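Local coordinates for xylulose kinase (Escherichia coli, PDB 2ITM), which phosphorylates D-xylulose with ATP to give D-xylulose 5-phosphate, and handles 1-deoxy-D-xylulose less efficiently, at residues L39-D44 / A93-D98; Q76-T81 / P125-P130; Q103-L108 / N121-G126; V149-D154 / F164-S169. All coordinates share one frame; numbering follows the deposited sequence.

Interaction 1 (L39-D44 / A93-D98); sequences LWSEQD and AILWND. With XUL (D-xylulose), chain C.
A short antiparallel ribbon, leading into a turn whose Trp-96 lines the xylulose site, joins Gln-43 to Ala-93 as a hydrogen-bonded pair and Glu-42 to Ile-94 as a non-hydrogen-bonded one. Gln-43 N donates to Ala-93 O at 3.2 Å, and Ala-93 N returns a bond to Gln-43 O at 2.8 Å. One step on, Leu-95 N meets Ser-41 O at 3.0 Å with an N-H...O angle of 172°. Past strand 93-94 a type I turn from Leu-95 to Asp-98 brings the Asp-98 carboxylate back to the backbone just before strand 42-43. Its CG stands anti to the backbone N (chi1 -163°), and OD2 takes the N-H of Ser-41 at 2.6 Å on its anti side, 28° out of the carboxylate plane. OD1 is paired with Arg-100, which also bridges to Glu-42. An alanine in place of Asp-98 would probably leave Ser-41 N without its acceptor and Arg-100 short of one counter-charge. Leu-95 CD1 packs 3.9 Å from Gln-43 CG. Trp-96 holds one ring face to the sugar, CE3 lying 3.1 Å from XUL O4, while Asn-97 CB lies over the opposite face. The ribbon thus carries a pocket-lining turn of the substrate site.

Interaction 2 (Q76-T81 / P125-P130); sequences QMHGAT and PGFTAP. With XUL (D-xylulose), chain C.
His-78 reaches from the 76-81 loop past the 125-130 segment to the sugar, and each part of its side chain has a different neighbour. CB lies 3.1 Å from Gly-126 O. CG stands anti to the carbonyl carbon, beside the backbone N (chi1 -53°), and the ring beyond it runs side by side with that of Phe-127. The planes are 35° apart, an oblique pairing in which Phe-127 CD2 sits over one ring face, 3.5 Å from His-78 CE1. Met-77 CB lies over the opposite face. ND1 is bonded to Gly-173 O, which fixes the ring's rotation and leaves NE2 for the substrate, 3.1 Å from XUL O1 in a nearly straight hydrogen bond (175°). Replacing His-78 by alanine would probably cost O1 this partner and leave a gap beside Phe-127. At the backbone of the same residue, Thr-128 OG1 donates a long 3.3 Å bond to His-78 O from above the carbonyl plane, and Thr-128 CG2 packs 3.8 Å from Ala-80 CB. Lys-131 binds both His-78 O and Gly-126 O. Met-77 N adds a 2.8 Å bond to XUL O5. A loop after a central strand, backed by the start of helix 128-138, so builds part of the xylulose-binding site.

Interaction 3 (Q103-L108 / N121-G126); sequences QECTLL and NLMMPG
Cys-105, on helix 102-111, directs its thiol at the loop that leads into helix 128-138, meeting Met-123, Met-124 and Pro-125. Its SG is anti to the carbonyl carbon, beside the backbone N (chi1 -86°), and from there it reaches the peptide joining Met-124 to Pro-125. Met-124 C and Pro-125 N are each 3.2 Å from Cys-105 SG. The proline ring follows, with Pro-125 CD 3.5 Å from the same sulphur and CG slightly farther. Met-123 comes in beside this group, its CG 3.7 Å from Cys-105 SG, while Cys-105 CB also approaches the same methylene. One helical turn later Leu-108 takes up the other end of Met-123. The methionine chain starts with CG anti to the backbone N (chi1 -170°) and bends at chi2 and chi3, which carries CE to Leu-108. Met-123 CE lies 3.4 Å from Leu-108 CD1, tighter than a usual carbon contact, and the two chains cross obliquely. Around this pair, Met-188 of helix 186-190 touches both Leu-108 and Met-123, and Met-123 also rests on Pro-130. No hydrogen bond spans the two segments, and the helix and loop are therefore held to each other here by apolar packing of a thiol, a proline ring, a methionine and a leucine.

Interaction 4 (V149-D154 / F164-S169); sequences VLLPKD and FASDMS
Lys-153 and Asp-167 cross at about a right angle, the ammonium approaching the carboxylate nearly along the C-O axis of OD2. Lys-153 NZ and Asp-167 OD2 are 2.8 Å apart in a hydrogen-bonded salt bridge. The lysine chain is extended through CD and CE, then bends at its last torsion (chi4 -56°), which places NZ between two acids. On its other side stands Asp-154, whose OD1 takes NZ at 2.8 Å from the syn side, 27° out of the carboxylate plane. Asp-154 OD1 also pairs with Arg-157, and Asp-170 adds a further salt bridge to Lys-153. Asp-154 turns its second oxygen to the neighbouring strand: Ser-166 OG, anti to its own backbone N (chi1 -164°), donates to OD2 over a modelled 2.4 Å, a distance too short to be taken literally. Asp-167 is divided in the same way. Its OD1 faces the start of helix 168-172 as N-cap, taking Ser-169 OG on the syn lone pair at 2.6 Å and Ser-169 N, 2.9 Å away, from above the carboxylate plane. At the far end, Leu-150 CD2 meets the edge of the Phe-164 ring, 4.3 Å from its CD2. A water accepts from Ala-165 N and donates to Asp-154 O. The chemistry is that of a buried charge network: the Lys-153 ammonium, with Arg-157 on Asp-154, would probably offset the repulsion among the carboxylates.

How the interactions relate
All four contacts lie in the N-terminal domain of this FGGY kinase. Along the chain, interactions 1 and 2 alternate, 2 and 3 end on the same stretch and share Pro-125 and Gly-126, and interaction 4 comes last. Interaction 2 is central: its centre is about 9 Å from that of interaction 1 and about 11 Å from those of interactions 3 and 4. Interactions 3 and 4 have centres about 20 Å apart and do not touch. Probable backbone hydrogen bonds run from Ala-80 N to Ile-94 O and from Leu-150 N to Thr-81 O, tying segment 76-81 to interactions 1 and 4. Interactions 1 and 2 both touch xylulose; interactions 3 and 4 flank interaction 2 without touching the sugar.

Interaction 1 (L39-D44 / A93-D98)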
# COMPACT_ATOMS: atom_id res chain seq x y z
N LEU A 39 13.91 22.24 -0.02
CA LEU A 39 13.62 22.77 -1.35
C LEU A 39 14.79 23.49 -2.00
O LEU A 39 14.68 23.99 -3.09
CB LEU A 39 12.48 23.78 -1.29
CG LEU A 39 11.08 23.25 -0.98
CD1 LEU A 39 10.06 24.33 -1.15
CD2 LEU A 39 10.72 22.05 -1.83
N TRP A 40 15.92 23.54 -1.31
CA TRP A 40 17.09 24.20 -1.87
C TRP A 40 18.00 23.14 -2.44
O TRP A 40 18.24 22.10 -1.84
CB TRP A 40 17.84 25.08 -0.90
CG TRP A 40 17.13 26.31 -0.50
CD1 TRP A 40 15.79 26.46 -0.35
CD2 TRP A 40 17.71 27.57 -0.19
NE1 TRP A 40 15.50 27.74 0.03
CE2 TRP A 40 16.66 28.44 0.14
CE3 TRP A 40 19.01 28.05 -0.15
CZ2 TRP A 40 16.88 29.76 0.50
CZ3 TRP A 40 19.23 29.35 0.19
CH2 TRP A 40 18.17 30.19 0.52
N SER A 41 18.49 23.42 -3.64
CA SER A 41 19.43 22.56 -4.32
C SER A 41 20.47 23.43 -5.01
O SER A 41 20.16 24.15 -5.94
CB SER A 41 18.71 21.68 -5.34
OG SER A 41 19.52 20.62 -5.76
N GLU A 42 21.70 23.38 -4.50
CA GLU A 42 22.71 24.32 -4.92
C GLU A 42 24.05 23.62 -5.15
O GLU A 42 24.34 22.59 -4.58
CB GLU A 42 22.90 25.40 -3.85
CG GLU A 42 21.73 26.37 -3.74
CD GLU A 42 21.96 27.41 -2.67
OE1 GLU A 42 22.83 27.16 -1.81
OE2 GLU A 42 21.30 28.42 -2.72
N GLN A 43 24.86 24.21 -6.01
CA GLN A 43 26.25 23.83 -6.16
C GLN A 43 27.15 25.05 -6.29
O GLN A 43 26.73 26.10 -6.75
CB GLN A 43 26.43 22.89 -7.35
CG GLN A 43 25.99 21.48 -7.09
CD GLN A 43 25.91 20.64 -8.34
OE1 GLN A 43 25.97 19.42 -8.28
NE2 GLN A 43 25.75 21.28 -9.48
N ASP A 44 28.39 24.88 -5.88
CA ASP A 44 29.41 25.92 -6.03
C ASP A 44 30.09 25.80 -7.40
O ASP A 44 30.70 24.79 -7.71
CB ASP A 44 30.41 25.82 -4.89
CG ASP A 44 31.71 26.55 -5.16
OD1 ASP A 44 32.69 26.27 -4.45
OD2 ASP A 44 31.85 27.43 -6.02
N ALA A 93 25.10 28.39 -7.19
CA ALA A 93 24.17 28.12 -8.27
C ALA A 93 22.89 27.47 -7.78
O ALA A 93 22.92 26.50 -7.05
CB ALA A 93 24.83 27.29 -9.35
N ILE A 94 21.76 28.03 -8.19
CA ILE A 94 20.46 27.47 -7.89
C ILE A 94 20.00 26.53 -8.99
O ILE A 94 19.68 26.97 -10.08
CB ILE A 94 19.45 28.60 -7.72
CG1 ILE A 94 19.89 29.58 -6.66
CG2 ILE A 94 18.07 28.05 -7.44
CD1 ILE A 94 19.06 30.77 -6.61
N LEU A 95 19.96 25.24 -8.69
CA LEU A 95 19.84 24.22 -9.72
C LEU A 95 18.42 23.96 -10.25
O LEU A 95 17.45 24.47 -9.73
CB LEU A 95 20.47 22.92 -9.27
CG LEU A 95 21.85 22.98 -8.63
CD1 LEU A 95 22.34 21.58 -8.39
CD2 LEU A 95 22.79 23.77 -9.51
N TRP A 96 18.34 23.13 -11.28
CA TRP A 96 17.09 22.76 -11.91
C TRP A 96 16.14 22.09 -10.93
O TRP A 96 14.94 22.25 -11.03
CB TRP A 96 17.35 21.83 -13.10
CG TRP A 96 17.95 20.56 -12.68
CD1 TRP A 96 19.25 20.33 -12.45
CD2 TRP A 96 17.27 19.35 -12.38
NE1 TRP A 96 19.45 19.04 -12.04
CE2 TRP A 96 18.24 18.41 -11.99
CE3 TRP A 96 15.94 18.95 -12.41
CZ2 TRP A 96 17.92 17.12 -11.63
CZ3 TRP A 96 15.62 17.67 -12.06
CH2 TRP A 96 16.61 16.76 -11.68
N ASN A 97 16.68 21.33 -9.99
CA ASN A 97 15.87 20.62 -9.01
C ASN A 97 15.66 21.37 -7.70
O ASN A 97 15.20 20.81 -6.71
CB ASN A 97 16.42 19.22 -8.77
CG ASN A 97 17.87 19.22 -8.33
OD1 ASN A 97 18.40 18.21 -7.93
ND2 ASN A 97 18.52 20.35 -8.44
N ASP A 98 15.99 22.65 -7.70
CA ASP A 98 15.62 23.57 -6.64
C ASP A 98 14.15 23.96 -6.77
O ASP A 98 13.67 24.26 -7.85
CB ASP A 98 16.51 24.81 -6.73
CG ASP A 98 16.49 25.65 -5.46
OD1 ASP A 98 15.60 26.50 -5.32
OD2 ASP A 98 17.35 25.55 -4.58
C1 XUL C . 14.10 19.86 -17.52
C2 XUL C . 14.91 18.58 -17.64
C3 XUL C . 16.39 18.68 -17.77
C4 XUL C . 16.95 18.10 -16.50
C5 XUL C . 18.40 18.48 -16.27
O1 XUL C . 13.82 20.39 -18.79
O2 XUL C . 14.40 17.39 -17.06
O3 XUL C . 16.68 20.05 -17.77
O4 XUL C . 16.14 18.62 -15.48
O5 XUL C . 18.81 19.33 -17.29

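Interaction 2 (Q76-T81 / P125-P130)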
# COMPACT_ATOMS: atom_id res chain seq x y z
N GLN A 76 23.59 20.08 -17.34
CA GLN A 76 22.38 20.27 -16.56
C GLN A 76 21.75 21.63 -16.85
O GLN A 76 22.39 22.65 -16.79
CB GLN A 76 22.66 20.09 -15.07
CG GLN A 76 23.64 21.09 -14.48
CD GLN A 76 23.62 21.14 -12.97
OE1 GLN A 76 22.65 21.54 -12.36
NE2 GLN A 76 24.72 20.74 -12.36
N MET A 77 20.47 21.60 -17.17
CA MET A 77 19.78 22.77 -17.68
C MET A 77 19.34 23.69 -16.54
O MET A 77 19.30 23.28 -15.40
CB MET A 77 18.59 22.34 -18.53
CG MET A 77 18.94 21.36 -19.66
SD MET A 77 17.52 20.63 -20.45
CE MET A 77 16.93 22.02 -21.34
N HIS A 78 19.02 24.93 -16.87
CA HIS A 78 18.23 25.80 -16.00
C HIS A 78 18.89 26.33 -14.72
O HIS A 78 18.25 27.03 -13.96
CB HIS A 78 17.03 25.05 -15.44
CG HIS A 78 16.18 24.40 -16.47
ND1 HIS A 78 15.61 25.09 -17.51
CD2 HIS A 78 15.79 23.11 -16.62
CE1 HIS A 78 14.92 24.26 -18.26
NE2 HIS A 78 15.01 23.05 -17.74
N GLY A 79 20.14 25.95 -14.48
CA GLY A 79 20.87 26.39 -13.31
C GLY A 79 21.19 27.87 -13.42
O GLY A 79 21.66 28.33 -14.44
N ALA A 80 20.92 28.60 -12.35
CA ALA A 80 21.21 30.02 -12.32
C ALA A 80 22.57 30.37 -11.70
O ALA A 80 22.75 30.29 -10.49
CB ALA A 80 20.11 30.77 -11.64
N THR A 81 23.51 30.75 -12.54
CA THR A 81 24.80 31.25 -12.10
C THR A 81 24.88 32.77 -12.17
O THR A 81 24.85 33.34 -13.25
CB THR A 81 25.94 30.61 -12.91
OG1 THR A 81 25.77 29.19 -12.97
CG2 THR A 81 27.27 30.80 -12.21
N PRO A 125 9.53 26.16 -11.23
CA PRO A 125 10.46 26.74 -10.26
C PRO A 125 11.88 26.34 -10.59
O PRO A 125 12.80 27.02 -10.18
CB PRO A 125 10.04 26.09 -8.95
CG PRO A 125 8.66 25.75 -9.14
CD PRO A 125 8.42 25.47 -10.58
N GLY A 126 12.03 25.24 -11.32
CA GLY A 126 13.31 24.78 -11.80
C GLY A 126 13.90 25.65 -12.88
O GLY A 126 15.10 25.62 -13.12
N PHE A 127 13.06 26.44 -13.54
CA PHE A 127 13.49 27.32 -14.60
C PHE A 127 14.18 28.57 -14.07
O PHE A 127 13.98 28.96 -12.94
CB PHE A 127 12.32 27.70 -15.50
CG PHE A 127 11.68 26.54 -16.20
CD1 PHE A 127 10.48 26.69 -16.85
CD2 PHE A 127 12.28 25.30 -16.21
CE1 PHE A 127 9.89 25.63 -17.48
CE2 PHE A 127 11.70 24.25 -16.83
CZ PHE A 127 10.50 24.41 -17.47
N THR A 128 15.00 29.18 -14.91
CA THR A 128 15.96 30.17 -14.46
C THR A 128 15.28 31.47 -14.02
O THR A 128 15.61 32.03 -12.99
CB THR A 128 16.98 30.44 -15.57
OG1 THR A 128 17.34 29.21 -16.20
CG2 THR A 128 18.28 30.92 -14.99
N ALA A 129 14.32 31.93 -14.81
CA ALA A 129 13.72 33.24 -14.62
C ALA A 129 13.12 33.50 -13.24
O ALA A 129 13.43 34.47 -12.63
CB ALA A 129 12.72 33.51 -15.70
N PRO A 130 12.26 32.61 -12.76
CA PRO A 130 11.70 32.77 -11.43
C PRO A 130 12.75 32.76 -10.33
O PRO A 130 12.56 33.40 -9.31
CB PRO A 130 10.75 31.59 -11.27
CG PRO A 130 11.18 30.63 -12.25
CD PRO A 130 11.78 31.37 -13.38
C1 XUL C . 14.10 19.86 -17.52
C2 XUL C . 14.91 18.58 -17.64
C3 XUL C . 16.39 18.68 -17.77
C4 XUL C . 16.95 18.10 -16.50
C5 XUL C . 18.40 18.48 -16.27
O1 XUL C . 13.82 20.39 -18.79
O2 XUL C . 14.40 17.39 -17.06
O3 XUL C . 16.68 20.05 -17.77
O4 XUL C . 16.14 18.62 -15.48
O5 XUL C . 18.81 19.33 -17.29

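Interaction 3 (Q103-L108 / N121-G126)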
# COMPACT_ATOMS: atom_id res chain seq x y z
N GLN A 103 6.27 30.61 -5.71
CA GLN A 103 5.50 31.84 -5.64
C GLN A 103 5.85 32.76 -6.80
O GLN A 103 4.98 33.34 -7.44
CB GLN A 103 5.79 32.56 -4.33
CG GLN A 103 4.72 33.53 -3.92
CD GLN A 103 5.12 34.96 -4.15
OE1 GLN A 103 6.26 35.25 -4.43
NE2 GLN A 103 4.16 35.86 -4.03
N GLU A 104 7.14 32.87 -7.06
CA GLU A 104 7.66 33.69 -8.13
C GLU A 104 7.22 33.19 -9.48
O GLU A 104 7.05 33.97 -10.41
CB GLU A 104 9.18 33.71 -8.06
CG GLU A 104 9.73 34.67 -7.02
CD GLU A 104 9.64 34.13 -5.61
OE1 GLU A 104 9.50 32.91 -5.44
OE2 GLU A 104 9.70 34.93 -4.67
N CYS A 105 7.01 31.89 -9.60
CA CYS A 105 6.55 31.33 -10.83
C CYS A 105 5.16 31.89 -11.17
O CYS A 105 4.90 32.26 -12.26
CB CYS A 105 6.46 29.83 -10.73
SG CYS A 105 7.91 28.93 -11.07
N THR A 106 4.31 31.97 -10.17
CA THR A 106 2.95 32.48 -10.32
C THR A 106 2.98 33.95 -10.60
O THR A 106 2.31 34.43 -11.45
CB THR A 106 2.13 32.24 -9.07
OG1 THR A 106 2.17 30.87 -8.71
CG2 THR A 106 0.73 32.46 -9.33
N LEU A 107 3.81 34.66 -9.86
CA LEU A 107 3.93 36.09 -10.05
C LEU A 107 4.32 36.44 -11.48
O LEU A 107 3.80 37.30 -12.07
CB LEU A 107 4.95 36.64 -9.11
CG LEU A 107 4.56 37.84 -8.30
CD1 LEU A 107 5.79 38.45 -7.76
CD2 LEU A 107 3.77 38.80 -9.14
N LEU A 108 5.29 35.72 -11.98
CA LEU A 108 5.78 35.95 -13.30
C LEU A 108 4.74 35.74 -14.36
O LEU A 108 4.66 36.47 -15.26
CB LEU A 108 7.00 35.12 -13.56
CG LEU A 108 8.23 35.79 -14.11
CD1 LEU A 108 9.02 34.89 -15.00
CD2 LEU A 108 7.91 37.06 -14.79
N ASN A 121 6.19 27.42 -22.82
CA ASN A 121 6.22 26.60 -21.63
C ASN A 121 5.35 27.13 -20.52
O ASN A 121 5.10 28.32 -20.42
CB ASN A 121 7.64 26.41 -21.13
CG ASN A 121 8.46 25.58 -22.05
OD1 ASN A 121 9.27 26.08 -22.80
ND2 ASN A 121 8.24 24.29 -22.01
N LEU A 122 4.90 26.23 -19.66
CA LEU A 122 4.45 26.59 -18.35
C LEU A 122 5.60 26.78 -17.39
O LEU A 122 6.54 26.01 -17.38
CB LEU A 122 3.47 25.56 -17.80
CG LEU A 122 2.41 26.12 -16.86
CD1 LEU A 122 1.02 25.97 -17.43
CD2 LEU A 122 2.50 25.51 -15.47
N MET A 123 5.48 27.82 -16.57
CA MET A 123 6.57 28.24 -15.73
C MET A 123 6.77 27.27 -14.58
O MET A 123 5.83 26.88 -13.92
CB MET A 123 6.30 29.65 -15.21
CG MET A 123 7.47 30.28 -14.52
SD MET A 123 8.83 30.71 -15.59
CE MET A 123 8.08 32.00 -16.55
N MET A 124 8.01 26.87 -14.38
CA MET A 124 8.36 25.96 -13.32
C MET A 124 9.48 26.55 -12.49
O MET A 124 10.28 27.33 -12.98
CB MET A 124 8.82 24.63 -13.90
CG MET A 124 7.85 24.01 -14.85
SD MET A 124 6.57 23.07 -14.02
CE MET A 124 7.41 21.52 -13.76
N PRO A 125 9.53 26.16 -11.23
CA PRO A 125 10.46 26.74 -10.26
C PRO A 125 11.88 26.34 -10.59
O PRO A 125 12.80 27.02 -10.18
CB PRO A 125 10.04 26.09 -8.95
CG PRO A 125 8.66 25.75 -9.14
CD PRO A 125 8.42 25.47 -10.58
N GLY A 126 12.03 25.24 -11.32
CA GLY A 126 13.31 24.78 -11.80
C GLY A 126 13.90 25.65 -12.88
O GLY A 126 15.10 25.62 -13.12

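Interaction 4 (V149-D154 / F164-S169)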
# COMPACT_ATOMS: atom_id res chain seq x y z
N VAL A 149 24.12 36.45 -15.86
CA VAL A 149 23.51 35.19 -15.49
C VAL A 149 23.87 34.10 -16.49
O VAL A 149 23.56 34.19 -17.66
CB VAL A 149 21.98 35.33 -15.40
CG1 VAL A 149 21.32 34.01 -15.14
CG2 VAL A 149 21.60 36.33 -14.34
N LEU A 150 24.56 33.07 -16.01
CA LEU A 150 24.99 31.98 -16.87
C LEU A 150 24.39 30.66 -16.44
O LEU A 150 24.34 30.34 -15.26
CB LEU A 150 26.51 31.89 -16.91
CG LEU A 150 27.31 33.06 -17.44
CD1 LEU A 150 28.77 32.73 -17.38
CD2 LEU A 150 26.90 33.41 -18.84
N LEU A 151 23.96 29.89 -17.42
CA LEU A 151 23.68 28.50 -17.19
C LEU A 151 24.97 27.75 -16.84
O LEU A 151 26.05 28.25 -17.04
CB LEU A 151 22.98 27.89 -18.40
CG LEU A 151 21.60 28.46 -18.72
CD1 LEU A 151 21.21 28.20 -20.15
CD2 LEU A 151 20.57 27.86 -17.78
N PRO A 152 24.84 26.56 -16.30
CA PRO A 152 25.98 25.90 -15.66
C PRO A 152 27.10 25.56 -16.65
O PRO A 152 28.25 25.85 -16.38
CB PRO A 152 25.34 24.66 -15.04
CG PRO A 152 23.95 25.08 -14.75
CD PRO A 152 23.55 25.94 -15.88
N LYS A 153 26.76 24.96 -17.78
CA LYS A 153 27.76 24.61 -18.77
C LYS A 153 28.41 25.85 -19.38
O LYS A 153 29.56 25.82 -19.79
CB LYS A 153 27.15 23.73 -19.85
CG LYS A 153 26.65 24.51 -21.04
CD LYS A 153 26.07 23.62 -22.08
CE LYS A 153 25.79 24.38 -23.35
NZ LYS A 153 24.92 25.55 -23.18
N ASP A 154 27.65 26.93 -19.42
CA ASP A 154 28.10 28.19 -19.95
C ASP A 154 29.06 28.90 -19.01
O ASP A 154 29.95 29.61 -19.45
CB ASP A 154 26.92 29.07 -20.34
CG ASP A 154 26.03 28.43 -21.38
OD1 ASP A 154 26.54 27.67 -22.21
OD2 ASP A 154 24.82 28.62 -21.44
N PHE A 164 31.41 34.89 -22.98
CA PHE A 164 30.05 34.73 -22.48
C PHE A 164 29.13 34.28 -23.60
O PHE A 164 28.74 35.07 -24.44
CB PHE A 164 29.50 36.05 -21.91
CG PHE A 164 30.31 36.63 -20.78
CD1 PHE A 164 31.39 37.46 -21.04
CD2 PHE A 164 30.00 36.38 -19.47
CE1 PHE A 164 32.13 37.99 -20.02
CE2 PHE A 164 30.74 36.91 -18.45
CZ PHE A 164 31.79 37.71 -18.72
N ALA A 165 28.77 33.00 -23.60
CA ALA A 165 27.95 32.45 -24.67
C ALA A 165 27.09 31.27 -24.25
O ALA A 165 27.47 30.50 -23.39
CB ALA A 165 28.80 32.10 -25.84
N SER A 166 25.94 31.14 -24.89
CA SER A 166 25.12 29.95 -24.78
C SER A 166 24.56 29.47 -26.12
O SER A 166 24.76 30.10 -27.13
CB SER A 166 23.99 30.17 -23.77
OG SER A 166 23.40 28.96 -23.37
N ASP A 167 23.85 28.36 -26.06
CA ASP A 167 23.14 27.84 -27.20
C ASP A 167 21.63 27.93 -27.02
O ASP A 167 21.14 28.11 -25.95
CB ASP A 167 23.56 26.40 -27.47
CG ASP A 167 22.88 25.41 -26.58
OD1 ASP A 167 21.95 24.76 -27.04
OD2 ASP A 167 23.21 25.22 -25.41
N MET A 168 20.90 27.78 -28.12
CA MET A 168 19.45 27.93 -28.14
C MET A 168 18.68 26.92 -27.26
O MET A 168 17.64 27.21 -26.72
CB MET A 168 18.93 27.91 -29.57
CG MET A 168 19.51 29.00 -30.46
SD MET A 168 19.08 30.66 -29.96
CE MET A 168 19.87 31.58 -31.23
N SER A 169 19.20 25.71 -27.13
CA SER A 169 18.56 24.68 -26.35
C SER A 169 18.64 24.92 -24.85
O SER A 169 17.68 24.71 -24.16
CB SER A 169 19.06 23.28 -26.74
OG SER A 169 20.31 22.98 -26.15
O HOH W 1 29.83 31.51 -21.40